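Peptidase S15/CocE/NonD (Thaumarchaeota archaeon SCGC AB-539-E09, PDB 4PF1) probably acts as a serine aminopeptidase of the alpha/beta hydrolase fold, cleaving residues from the N-terminal ends of peptides. Local coordinates at residues T129-D132 with H133-T137; D142-V145 with K146-E150; P358-D361 with H362-D366; H386-D389 with D390-P393. All coordinates share one frame; numbering follows the deposited sequence.

Contact 1 (T129-D132 with H133-T137)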
loop_
_atom_site.group_PDB
_atom_site.type_symbol
_atom_site.label_atom_id
_atom_site.label_comp_id
_atom_site.label_asym_id
_atom_site.label_seq_id
_atom_site.Cartn_x
_atom_site.Cartn_y
_atom_site.Cartn_z
ATOM N N THR A 129 -44.400 -19.493 21.657
ATOM C CA THR A 129 -44.812 -19.686 20.260
ATOM C C THR A 129 -45.090 -21.161 19.944
ATOM O O THR A 129 -45.866 -21.456 19.034
ATOM C CB THR A 129 -43.768 -19.106 19.289
ATOM O OG1 THR A 129 -42.576 -19.894 19.332
ATOM C CG2 THR A 129 -43.455 -17.633 19.567
ATOM N N GLY A 130 -44.452 -22.064 20.687
ATOM C CA GLY A 130 -44.589 -23.502 20.489
ATOM C C GLY A 130 -43.395 -24.125 19.791
ATOM O O GLY A 130 -43.182 -25.336 19.890
ATOM N N THR A 131 -42.604 -23.300 19.078
ATOM C CA THR A 131 -41.402 -23.745 18.359
ATOM C C THR A 131 -40.173 -22.960 18.813
ATOM O O THR A 131 -40.302 -21.865 19.361
ATOM C CB THR A 131 -41.581 -23.600 16.827
ATOM O OG1 THR A 131 -41.751 -22.219 16.494
ATOM C CG2 THR A 131 -42.738 -24.444 16.273
ATOM N N ASP A 132 -38.981 -23.525 18.579
ATOM C CA ASP A 132 -37.699 -22.882 18.863
ATOM C C ASP A 132 -36.654 -23.391 17.865
ATOM O O ASP A 132 -37.001 -24.167 16.967
ATOM C CB ASP A 132 -37.260 -23.086 20.334
ATOM C CG ASP A 132 -37.264 -24.516 20.837
ATOM O OD1 ASP A 132 -36.680 -25.383 20.160
ATOM O OD2 ASP A 132 -37.775 -24.750 21.950
ATOM N N HIS A 133 -35.389 -22.947 17.994
ATOM C CA HIS A 133 -34.325 -23.355 17.070
ATOM C C HIS A 133 -34.088 -24.869 17.088
ATOM O O HIS A 133 -33.782 -25.428 16.041
ATOM C CB HIS A 133 -33.018 -22.613 17.361
ATOM C CG HIS A 133 -32.998 -21.208 16.846
ATOM N ND1 HIS A 133 -32.795 -20.935 15.505
ATOM C CD2 HIS A 133 -33.139 -20.041 17.514
ATOM C CE1 HIS A 133 -32.825 -19.617 15.400
ATOM N NE2 HIS A 133 -33.026 -19.036 16.583
ATOM N N SER A 134 -34.261 -25.534 18.255
ATOM C CA SER A 134 -34.061 -26.983 18.373
ATOM C C SER A 134 -35.173 -27.784 17.667
ATOM O O SER A 134 -34.873 -28.807 17.053
ATOM C CB SER A 134 -33.943 -27.408 19.836
ATOM O OG SER A 134 -35.179 -27.360 20.523
ATOM N N THR A 135 -36.443 -27.325 17.747
ATOM C CA THR A 135 -37.562 -28.019 17.089
ATOM C C THR A 135 -37.484 -27.802 15.585
ATOM O O THR A 135 -37.739 -28.735 14.819
ATOM C CB THR A 135 -38.935 -27.597 17.658
ATOM O OG1 THR A 135 -39.305 -26.308 17.162
ATOM C CG2 THR A 135 -38.974 -27.619 19.170
ATOM N N ASP A 136 -37.119 -26.571 15.163
ATOM C CA ASP A 136 -36.940 -26.223 13.754
ATOM C C ASP A 136 -35.782 -27.033 13.151
ATOM O O ASP A 136 -35.908 -27.532 12.030
ATOM C CB ASP A 136 -36.702 -24.707 13.582
ATOM C CG ASP A 136 -37.963 -23.845 13.660
ATOM O OD1 ASP A 136 -39.079 -24.417 13.712
ATOM O OD2 ASP A 136 -37.835 -22.603 13.635
ATOM N N THR A 137 -34.690 -27.224 13.931
ATOM C CA THR A 137 -33.525 -28.028 13.528
ATOM C C THR A 137 -33.935 -29.488 13.334
ATOM O O THR A 137 -33.542 -30.097 12.336
ATOM C CB THR A 137 -32.402 -27.911 14.567
ATOM O OG1 THR A 137 -31.963 -26.558 14.625
ATOM C CG2 THR A 137 -31.223 -28.820 14.262
#
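The flat carboxylate of Asp132 is met by Ser134 and Thr135 from opposite faces of its plane, and both use the same oxygen. Ser134 OG donates to Asp132 OD1 on the syn side, 23° out of the plane, and at 2.5 Å this hydroxyl bond is short. Thr135 N reaches Asp132 OD1 at 3.1 Å, nearly in line with the C-O bond, and Ser134 N adds a weak bond to it. The second oxygen, OD2, is turned to Thr123 N. His133 ND1 is hydrogen-bonded to Arg66 NH2.

Asp132 is the N-cap of helix 133-147 and, with Thr135, forms a capping box. An aspartate suits the position because its short side chain curls back to the amides of the first turn, which have no preceding helical turn to supply acceptors; CG sits between the backbone N and the carbonyl carbon (chi1 52°), aiming OD1 at them. Thr135 completes the box: its OG1 accepts from Asp132 N at 3.1 Å, along an almost straight N-H...O path of 169°. Its methyl CG2 packs 3.4 Å from Asp132 OD1, while OG1 comes within 3.6 Å of Thr131 CB. The backbone bond Asp136 N to Asp132 O, 3.0 Å, opens the i to i+4 pattern, and the carboxylate of Asp136 forms a salt bridge with Arg107.

Contact 2 (D142-V145 with K146-E150)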
loop_
_atom_site.group_PDB
_atom_site.type_symbol
_atom_site.label_atom_id
_atom_site.label_comp_id
_atom_site.label_asym_id
_atom_site.label_seq_id
_atom_site.Cartn_x
_atom_site.Cartn_y
_atom_site.Cartn_z
ATOM N N ASP A 142 -34.723 -33.998 9.721
ATOM C CA ASP A 142 -35.641 -35.075 9.332
ATOM C C ASP A 142 -35.979 -35.009 7.847
ATOM O O ASP A 142 -35.968 -36.042 7.178
ATOM C CB ASP A 142 -36.924 -35.035 10.170
ATOM C CG ASP A 142 -37.666 -36.357 10.179
ATOM O OD1 ASP A 142 -37.149 -37.326 10.791
ATOM O OD2 ASP A 142 -38.756 -36.429 9.573
ATOM N N TRP A 143 -36.259 -33.796 7.326
ATOM C CA TRP A 143 -36.549 -33.599 5.906
ATOM C C TRP A 143 -35.305 -33.890 5.053
ATOM O O TRP A 143 -35.418 -34.564 4.033
ATOM C CB TRP A 143 -37.049 -32.170 5.640
ATOM C CG TRP A 143 -37.588 -31.971 4.251
ATOM C CD1 TRP A 143 -38.892 -32.042 3.861
ATOM C CD2 TRP A 143 -36.827 -31.698 3.062
ATOM N NE1 TRP A 143 -38.994 -31.821 2.506
ATOM C CE2 TRP A 143 -37.740 -31.619 1.989
ATOM C CE3 TRP A 143 -35.455 -31.525 2.799
ATOM C CZ2 TRP A 143 -37.331 -31.355 0.676
ATOM C CZ3 TRP A 143 -35.051 -31.280 1.495
ATOM C CH2 TRP A 143 -35.980 -31.202 0.451
ATOM N N LEU A 144 -34.133 -33.357 5.460
ATOM C CA LEU A 144 -32.870 -33.499 4.729
ATOM C C LEU A 144 -32.470 -34.967 4.512
ATOM O O LEU A 144 -32.231 -35.356 3.371
ATOM C CB LEU A 144 -31.729 -32.742 5.435
ATOM C CG LEU A 144 -31.747 -31.210 5.329
ATOM C CD1 LEU A 144 -30.802 -30.587 6.340
ATOM C CD2 LEU A 144 -31.405 -30.739 3.918
ATOM N N VAL A 145 -32.420 -35.784 5.592
ATOM C CA VAL A 145 -32.013 -37.198 5.503
ATOM C C VAL A 145 -33.050 -38.059 4.733
ATOM O O VAL A 145 -32.687 -39.112 4.207
ATOM C CB VAL A 145 -31.673 -37.827 6.885
ATOM C CG1 VAL A 145 -30.461 -37.149 7.515
ATOM C CG2 VAL A 145 -32.875 -37.807 7.836
ATOM N N LYS A 146 -34.321 -37.602 4.665
ATOM C CA LYS A 146 -35.393 -38.314 3.961
ATOM C C LYS A 146 -35.505 -37.908 2.487
ATOM O O LYS A 146 -35.980 -38.709 1.681
ATOM C CB LYS A 146 -36.751 -38.069 4.646
ATOM C CG LYS A 146 -37.020 -38.951 5.859
ATOM C CD LYS A 146 -38.307 -38.525 6.558
ATOM C CE LYS A 146 -38.789 -39.534 7.572
ATOM N NZ LYS A 146 -38.061 -39.420 8.862
ATOM N N ASN A 147 -35.112 -36.665 2.133
ATOM C CA ASN A 147 -35.308 -36.166 0.767
ATOM C C ASN A 147 -34.017 -35.955 -0.039
ATOM O O ASN A 147 -34.104 -35.672 -1.237
ATOM C CB ASN A 147 -36.134 -34.886 0.784
ATOM C CG ASN A 147 -37.534 -35.117 1.285
ATOM O OD1 ASN A 147 -38.440 -35.463 0.525
ATOM N ND2 ASN A 147 -37.722 -35.008 2.593
ATOM N N ILE A 148 -32.833 -36.113 0.584
ATOM C CA ILE A 148 -31.568 -36.003 -0.152
ATOM C C ILE A 148 -30.982 -37.420 -0.283
ATOM O O ILE A 148 -30.480 -37.972 0.701
ATOM C CB ILE A 148 -30.570 -34.975 0.474
ATOM C CG1 ILE A 148 -31.223 -33.573 0.696
ATOM C CG2 ILE A 148 -29.273 -34.878 -0.344
ATOM C CD1 ILE A 148 -31.892 -32.865 -0.577
ATOM N N PRO A 149 -31.109 -38.051 -1.479
ATOM C CA PRO A 149 -30.663 -39.451 -1.623
ATOM C C PRO A 149 -29.145 -39.643 -1.652
ATOM O O PRO A 149 -28.674 -40.757 -1.409
ATOM C CB PRO A 149 -31.287 -39.881 -2.951
ATOM C CG PRO A 149 -31.452 -38.625 -3.721
ATOM C CD PRO A 149 -31.739 -37.551 -2.720
ATOM N N GLU A 150 -28.384 -38.576 -1.952
ATOM C CA GLU A 150 -26.919 -38.629 -2.031
ATOM C C GLU A 150 -26.272 -38.693 -0.634
ATOM O O GLU A 150 -25.068 -38.936 -0.534
ATOM C CB GLU A 150 -26.370 -37.417 -2.810
ATOM C CG GLU A 150 -26.767 -37.377 -4.282
ATOM C CD GLU A 150 -28.152 -36.828 -4.580
ATOM O OE1 GLU A 150 -28.702 -36.089 -3.732
ATOM O OE2 GLU A 150 -28.689 -37.143 -5.665
#
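Asn147 lies flat against the indole of Trp143, one helical turn earlier, and nearly every atom of its side chain finds a partner there. CB stands over the six-membered ring, 3.6 Å from its centroid and only 7° off the normal, a CH-pi contact. CG follows across the same face, 3.6 Å from Trp143 CE2. The amide plane then runs stacked on the indole, 19° from parallel, and carries ND2 over the five-membered ring, 3.4 Å from Trp143 CD1. At the tip ND2 donates to Trp143 O in a nearly straight bond of 2.8 Å, with the acceptor close to the plane of the amide. Asparagine suits this place because it can return an N-H to the backbone while its flat amide rests on the aromatic face. Trp143 O is thus gripped twice, since Asn147 N also donates to it as part of the helix; the ND2 bond and the stacking together fix the amide's rotation near the C-terminal end of helix 133-147.

On another side of the helix a salt bridge joins i and i+4: Lys146 NZ stands 3.0 Å from Asp142 OD1, above the carboxylate plane. The lysine chain is extended until its last torsion, where a bend (chi4 80°) turns the ammonium back to the acid. Asp142 OD1 also accepts from His175 NE2.

Ile148, whose N bonds to Leu144 O at 3.0 Å, leaves helical geometry and brings CD1 within 4.1 Å of Trp143 CZ3. Trp143, Leu144 and Ile148 all press on Ile51 of strand 46-54; Trp143 further meets strand 32-40, and Leu144 and Ile148 meet strand 100-105.

Contact 3 (P358-D361 with H362-D366)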
loop_
_atom_site.group_PDB
_atom_site.type_symbol
_atom_site.label_atom_id
_atom_site.label_comp_id
_atom_site.label_asym_id
_atom_site.label_seq_id
_atom_site.Cartn_x
_atom_site.Cartn_y
_atom_site.Cartn_z
ATOM N N PRO A 358 -10.809 -34.329 10.541
ATOM C CA PRO A 358 -10.740 -35.715 11.053
ATOM C C PRO A 358 -11.786 -35.988 12.144
ATOM O O PRO A 358 -12.284 -37.107 12.232
ATOM C CB PRO A 358 -9.310 -35.826 11.596
ATOM C CG PRO A 358 -8.553 -34.748 10.901
ATOM C CD PRO A 358 -9.534 -33.624 10.780
ATOM N N PHE A 359 -12.147 -34.954 12.943
ATOM C CA PHE A 359 -13.207 -35.043 13.958
ATOM C C PHE A 359 -14.536 -35.394 13.271
ATOM O O PHE A 359 -15.181 -36.373 13.645
ATOM C CB PHE A 359 -13.322 -33.709 14.740
ATOM C CG PHE A 359 -14.536 -33.562 15.635
ATOM C CD1 PHE A 359 -14.556 -34.124 16.908
ATOM C CD2 PHE A 359 -15.641 -32.825 15.222
ATOM C CE1 PHE A 359 -15.669 -33.967 17.743
ATOM C CE2 PHE A 359 -16.755 -32.674 16.056
ATOM C CZ PHE A 359 -16.762 -33.247 17.309
ATOM N N LEU A 360 -14.906 -34.618 12.227
ATOM C CA LEU A 360 -16.138 -34.813 11.459
ATOM C C LEU A 360 -16.125 -36.132 10.690
ATOM O O LEU A 360 -17.119 -36.856 10.722
ATOM C CB LEU A 360 -16.374 -33.643 10.482
ATOM C CG LEU A 360 -16.611 -32.255 11.100
ATOM C CD1 LEU A 360 -16.588 -31.181 10.036
ATOM C CD2 LEU A 360 -17.927 -32.206 11.879
ATOM N N ASP A 361 -14.997 -36.456 10.015
ATOM C CA ASP A 361 -14.868 -37.684 9.224
ATOM C C ASP A 361 -15.050 -38.941 10.076
ATOM O O ASP A 361 -15.647 -39.906 9.600
ATOM C CB ASP A 361 -13.523 -37.732 8.483
ATOM C CG ASP A 361 -13.442 -36.802 7.285
ATOM O OD1 ASP A 361 -14.482 -36.593 6.619
ATOM O OD2 ASP A 361 -12.326 -36.335 6.974
ATOM N N HIS A 362 -14.583 -38.921 11.344
ATOM C CA HIS A 362 -14.738 -40.071 12.232
ATOM C C HIS A 362 -16.216 -40.340 12.570
ATOM O O HIS A 362 -16.652 -41.482 12.477
ATOM C CB HIS A 362 -13.916 -39.913 13.525
ATOM C CG HIS A 362 -14.262 -40.934 14.569
ATOM N ND1 HIS A 362 -14.013 -42.280 14.371
ATOM C CD2 HIS A 362 -14.910 -40.780 15.747
ATOM C CE1 HIS A 362 -14.490 -42.899 15.440
ATOM N NE2 HIS A 362 -15.029 -42.037 16.302
ATOM N N TYR A 363 -16.969 -39.303 12.973
ATOM C CA TYR A 363 -18.368 -39.464 13.380
ATOM C C TYR A 363 -19.347 -39.528 12.200
ATOM O O TYR A 363 -20.467 -40.010 12.375
ATOM C CB TYR A 363 -18.792 -38.334 14.339
ATOM C CG TYR A 363 -18.099 -38.372 15.685
ATOM C CD1 TYR A 363 -18.377 -39.378 16.608
ATOM C CD2 TYR A 363 -17.198 -37.378 16.057
ATOM C CE1 TYR A 363 -17.740 -39.420 17.848
ATOM C CE2 TYR A 363 -16.561 -37.404 17.296
ATOM C CZ TYR A 363 -16.840 -38.423 18.194
ATOM O OH TYR A 363 -16.224 -38.450 19.423
ATOM N N LEU A 364 -18.946 -39.046 11.012
ATOM C CA LEU A 364 -19.857 -39.008 9.860
ATOM C C LEU A 364 -19.517 -40.027 8.759
ATOM O O LEU A 364 -20.374 -40.303 7.916
ATOM C CB LEU A 364 -19.894 -37.598 9.254
ATOM C CG LEU A 364 -20.359 -36.459 10.164
ATOM C CD1 LEU A 364 -19.900 -35.128 9.624
ATOM C CD2 LEU A 364 -21.867 -36.465 10.343
ATOM N N LYS A 365 -18.280 -40.562 8.740
ATOM C CA LYS A 365 -17.868 -41.511 7.698
ATOM C C LYS A 365 -17.173 -42.762 8.272
ATOM O O LYS A 365 -16.684 -43.589 7.500
ATOM C CB LYS A 365 -16.948 -40.819 6.672
ATOM C CG LYS A 365 -17.700 -40.022 5.613
ATOM C CD LYS A 365 -16.865 -39.823 4.356
ATOM C CE LYS A 365 -16.169 -38.484 4.325
ATOM N NZ LYS A 365 -15.537 -38.222 3.005
ATOM N N ASP A 366 -17.156 -42.910 9.621
ATOM C CA ASP A 366 -16.526 -44.030 10.352
ATOM C C ASP A 366 -14.999 -44.115 10.074
ATOM O O ASP A 366 -14.405 -45.198 10.144
ATOM C CB ASP A 366 -17.235 -45.376 10.059
ATOM C CG ASP A 366 -18.677 -45.444 10.544
ATOM O OD1 ASP A 366 -18.986 -44.820 11.585
ATOM O OD2 ASP A 366 -19.483 -46.157 9.910
#
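Asp361 O accepts from Lys365 N at 2.8 Å, with the donor lying well above the carbonyl plane. The bond belongs to the C-terminal part of helix 347-365, which packs on the central sheet of the alpha/beta hydrolase fold. Leu364 N to Leu360 O, 2.9 Å long, continues the i to i+4 pattern, whereas Tyr363 N to Phe359 O is weak.

Three different pairings follow from the helical spacing. Phe359 and Tyr363 form a T-shaped pair: the edge of the tyrosine points at the face of the phenylalanine, the planes are 72° apart and the closest carbons, Phe359 CE1 and Tyr363 CE2, are separated by 3.6 Å. Swinging CG opposite its backbone N (chi1 169°), Phe359 places its ring where Tyr363, whose CG lies opposite the carbonyl carbon (chi1 -67°), can reach it. Phenylalanine suits the buried position against Ala180 and Val182 of strand 178-184; tyrosine suits the partly exposed one, where its hydroxyl makes a weak bond to Lys369. Leu360 and Leu364 lie side by side and point the same way, CB of the first 3.9 Å from CD1 of the second; both touch Ala156 of strand 154-160.

Asp361 and Lys365 run alongside each other on a more polar side. Tyr99 OH and Gln357 NE2 both bond to Asp361 OD1, so the acid is held without the lysine. A bend at its third torsion brings Lys365 CE to 3.4 Å from Asp361 OD1; NZ stays 4.1 Å from that oxygen, beyond salt-bridge distance.

Contact 4 (H386-D389 with D390-P393)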
loop_
_atom_site.group_PDB
_atom_site.type_symbol
_atom_site.label_atom_id
_atom_site.label_comp_id
_atom_site.label_asym_id
_atom_site.label_seq_id
_atom_site.Cartn_x
_atom_site.Cartn_y
_atom_site.Cartn_z
ATOM N N HIS A 386 -0.435 -26.629 22.038
ATOM C CA HIS A 386 -0.199 -27.542 23.150
ATOM C C HIS A 386 -1.376 -28.466 23.371
ATOM O O HIS A 386 -2.523 -28.075 23.156
ATOM C CB HIS A 386 0.091 -26.767 24.448
ATOM C CG HIS A 386 1.274 -25.858 24.367
ATOM N ND1 HIS A 386 2.566 -26.349 24.406
ATOM C CD2 HIS A 386 1.322 -24.509 24.286
ATOM C CE1 HIS A 386 3.353 -25.289 24.329
ATOM N NE2 HIS A 386 2.650 -24.161 24.251
ATOM N N ARG A 387 -1.087 -29.687 23.830
ATOM C CA ARG A 387 -2.086 -30.679 24.215
ATOM C C ARG A 387 -2.263 -30.601 25.727
ATOM O O ARG A 387 -1.306 -30.851 26.466
ATOM C CB ARG A 387 -1.641 -32.094 23.798
ATOM C CG ARG A 387 -1.575 -32.326 22.289
ATOM C CD ARG A 387 -1.073 -33.729 21.970
ATOM N NE ARG A 387 -1.957 -34.764 22.516
ATOM C CZ ARG A 387 -2.944 -35.341 21.835
ATOM N NH1 ARG A 387 -3.165 -35.014 20.568
ATOM N NH2 ARG A 387 -3.709 -36.257 22.414
ATOM N N TYR A 388 -3.448 -30.179 26.192
ATOM C CA TYR A 388 -3.719 -30.055 27.625
ATOM C C TYR A 388 -4.872 -30.960 28.042
ATOM O O TYR A 388 -5.779 -31.207 27.246
ATOM C CB TYR A 388 -4.022 -28.591 28.014
ATOM C CG TYR A 388 -2.850 -27.634 27.896
ATOM C CD1 TYR A 388 -1.563 -28.021 28.270
ATOM C CD2 TYR A 388 -3.042 -26.312 27.505
ATOM C CE1 TYR A 388 -0.487 -27.135 28.188
ATOM C CE2 TYR A 388 -1.978 -25.413 27.436
ATOM C CZ TYR A 388 -0.700 -25.829 27.777
ATOM O OH TYR A 388 0.353 -24.949 27.693
ATOM N N ASP A 389 -4.842 -31.446 29.295
ATOM C CA ASP A 389 -5.884 -32.318 29.842
ATOM C C ASP A 389 -7.023 -31.506 30.458
ATOM O O ASP A 389 -8.122 -32.033 30.650
ATOM C CB ASP A 389 -5.289 -33.275 30.888
ATOM C CG ASP A 389 -4.316 -34.288 30.315
ATOM O OD1 ASP A 389 -4.569 -34.789 29.194
ATOM O OD2 ASP A 389 -3.323 -34.612 31.002
ATOM N N ASP A 390 -6.752 -30.226 30.777
ATOM C CA ASP A 390 -7.715 -29.304 31.382
ATOM C C ASP A 390 -7.331 -27.854 31.060
ATOM O O ASP A 390 -6.203 -27.595 30.624
ATOM C CB ASP A 390 -7.762 -29.519 32.914
ATOM C CG ASP A 390 -9.063 -29.115 33.601
ATOM O OD1 ASP A 390 -9.865 -28.375 32.981
ATOM O OD2 ASP A 390 -9.269 -29.520 34.766
ATOM N N TRP A 391 -8.268 -26.912 31.275
ATOM C CA TRP A 391 -8.004 -25.493 31.083
ATOM C C TRP A 391 -8.330 -24.713 32.373
ATOM O O TRP A 391 -9.487 -24.696 32.800
ATOM C CB TRP A 391 -8.767 -24.928 29.878
ATOM C CG TRP A 391 -8.403 -23.505 29.570
ATOM C CD1 TRP A 391 -9.183 -22.401 29.752
ATOM C CD2 TRP A 391 -7.130 -23.025 29.111
ATOM N NE1 TRP A 391 -8.493 -21.267 29.392
ATOM C CE2 TRP A 391 -7.228 -21.620 28.998
ATOM C CE3 TRP A 391 -5.920 -23.651 28.757
ATOM C CZ2 TRP A 391 -6.167 -20.830 28.537
ATOM C CZ3 TRP A 391 -4.863 -22.863 28.324
ATOM C CH2 TRP A 391 -4.988 -21.470 28.225
ATOM N N PRO A 392 -7.324 -24.094 33.041
ATOM C CA PRO A 392 -5.889 -24.039 32.689
ATOM C C PRO A 392 -5.162 -25.367 32.969
ATOM O O PRO A 392 -5.673 -26.173 33.755
ATOM C CB PRO A 392 -5.365 -22.916 33.595
ATOM C CG PRO A 392 -6.227 -22.996 34.807
ATOM C CD PRO A 392 -7.597 -23.356 34.291
ATOM N N PRO A 393 -3.969 -25.620 32.361
ATOM C CA PRO A 393 -3.259 -26.883 32.646
ATOM C C PRO A 393 -2.814 -26.971 34.103
ATOM O O PRO A 393 -2.413 -25.966 34.692
ATOM C CB PRO A 393 -2.057 -26.847 31.697
ATOM C CG PRO A 393 -1.866 -25.417 31.372
ATOM C CD PRO A 393 -3.225 -24.793 31.386
#
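Tyr388 and Pro393 face each other across the loop that leaves strand 384-388, an outermost strand, within this chain, of the mixed sheet that contains the alpha/beta hydrolase core, and leads on toward strand 401-408 of an antiparallel sheet. The principal interaction is CH-pi. Pro393 CG lies over the centre of the tyrosine ring, 3.8 Å from its centroid and 9° off the normal, and Pro393 CB touches Tyr388 CD1 at 3.7 Å. Proline suits the spot: its compact ring can lay several C-H groups on the aromatic face. On the opposite face, offset toward the rim, sits CB of His386, so the phenol ring is sandwiched between its own strand and the returning loop.

Apolar edge packing adds a second layer. Trp391 CZ3 comes within 4.0 Å of Tyr388 CE2, the tyrosine atoms lying near the plane of the indole at its edge. The peptide bond between Trp391 and Pro392 is cis, which turns the chain sharply just before Pro393. Tyr388 and Trp391 both rest on Val375 and Ser377 of strand 375-379, whereas Pro393 meets Ala485 of strand 482-486 and Ile625 of strand 606-625.

Polar bonds hold the surroundings. Trp391 NE1 donates to Gln561 OE1, and Tyr388 OH has a weak bond with Arg483; tryptophan and tyrosine suit these places because each has an apolar ring for packing and one polar atom at its rim. Within the loop, Asp390 swings its carboxylate opposite the backbone N (chi1 -155°); its OD1, also bonded to Tyr306 OH, accepts from Trp391 N at 2.8 Å on the anti side.

Contacts 1 and 2 share helix 133-147: the first caps its N-terminal end in a buried setting, the second lies near its C-terminal end and is partly buried, their centres about 19 Å apart. Contact 3, also partly buried, belongs to helix 347-365, which packs on the same mixed sheet. Contact 4 is a surface contact at an outermost strand of that sheet, about 39 Å from contact 2 between centres. Chemistry follows place. Contact 1 is carried by hydrogen bonds to helix-end amides; contacts 2 and 3 pack apolar side chains on the sheet, contact 2 adding a salt bridge, contact 3 only nearby opposite charges; contact 4 depends on ring and proline packing across a loop.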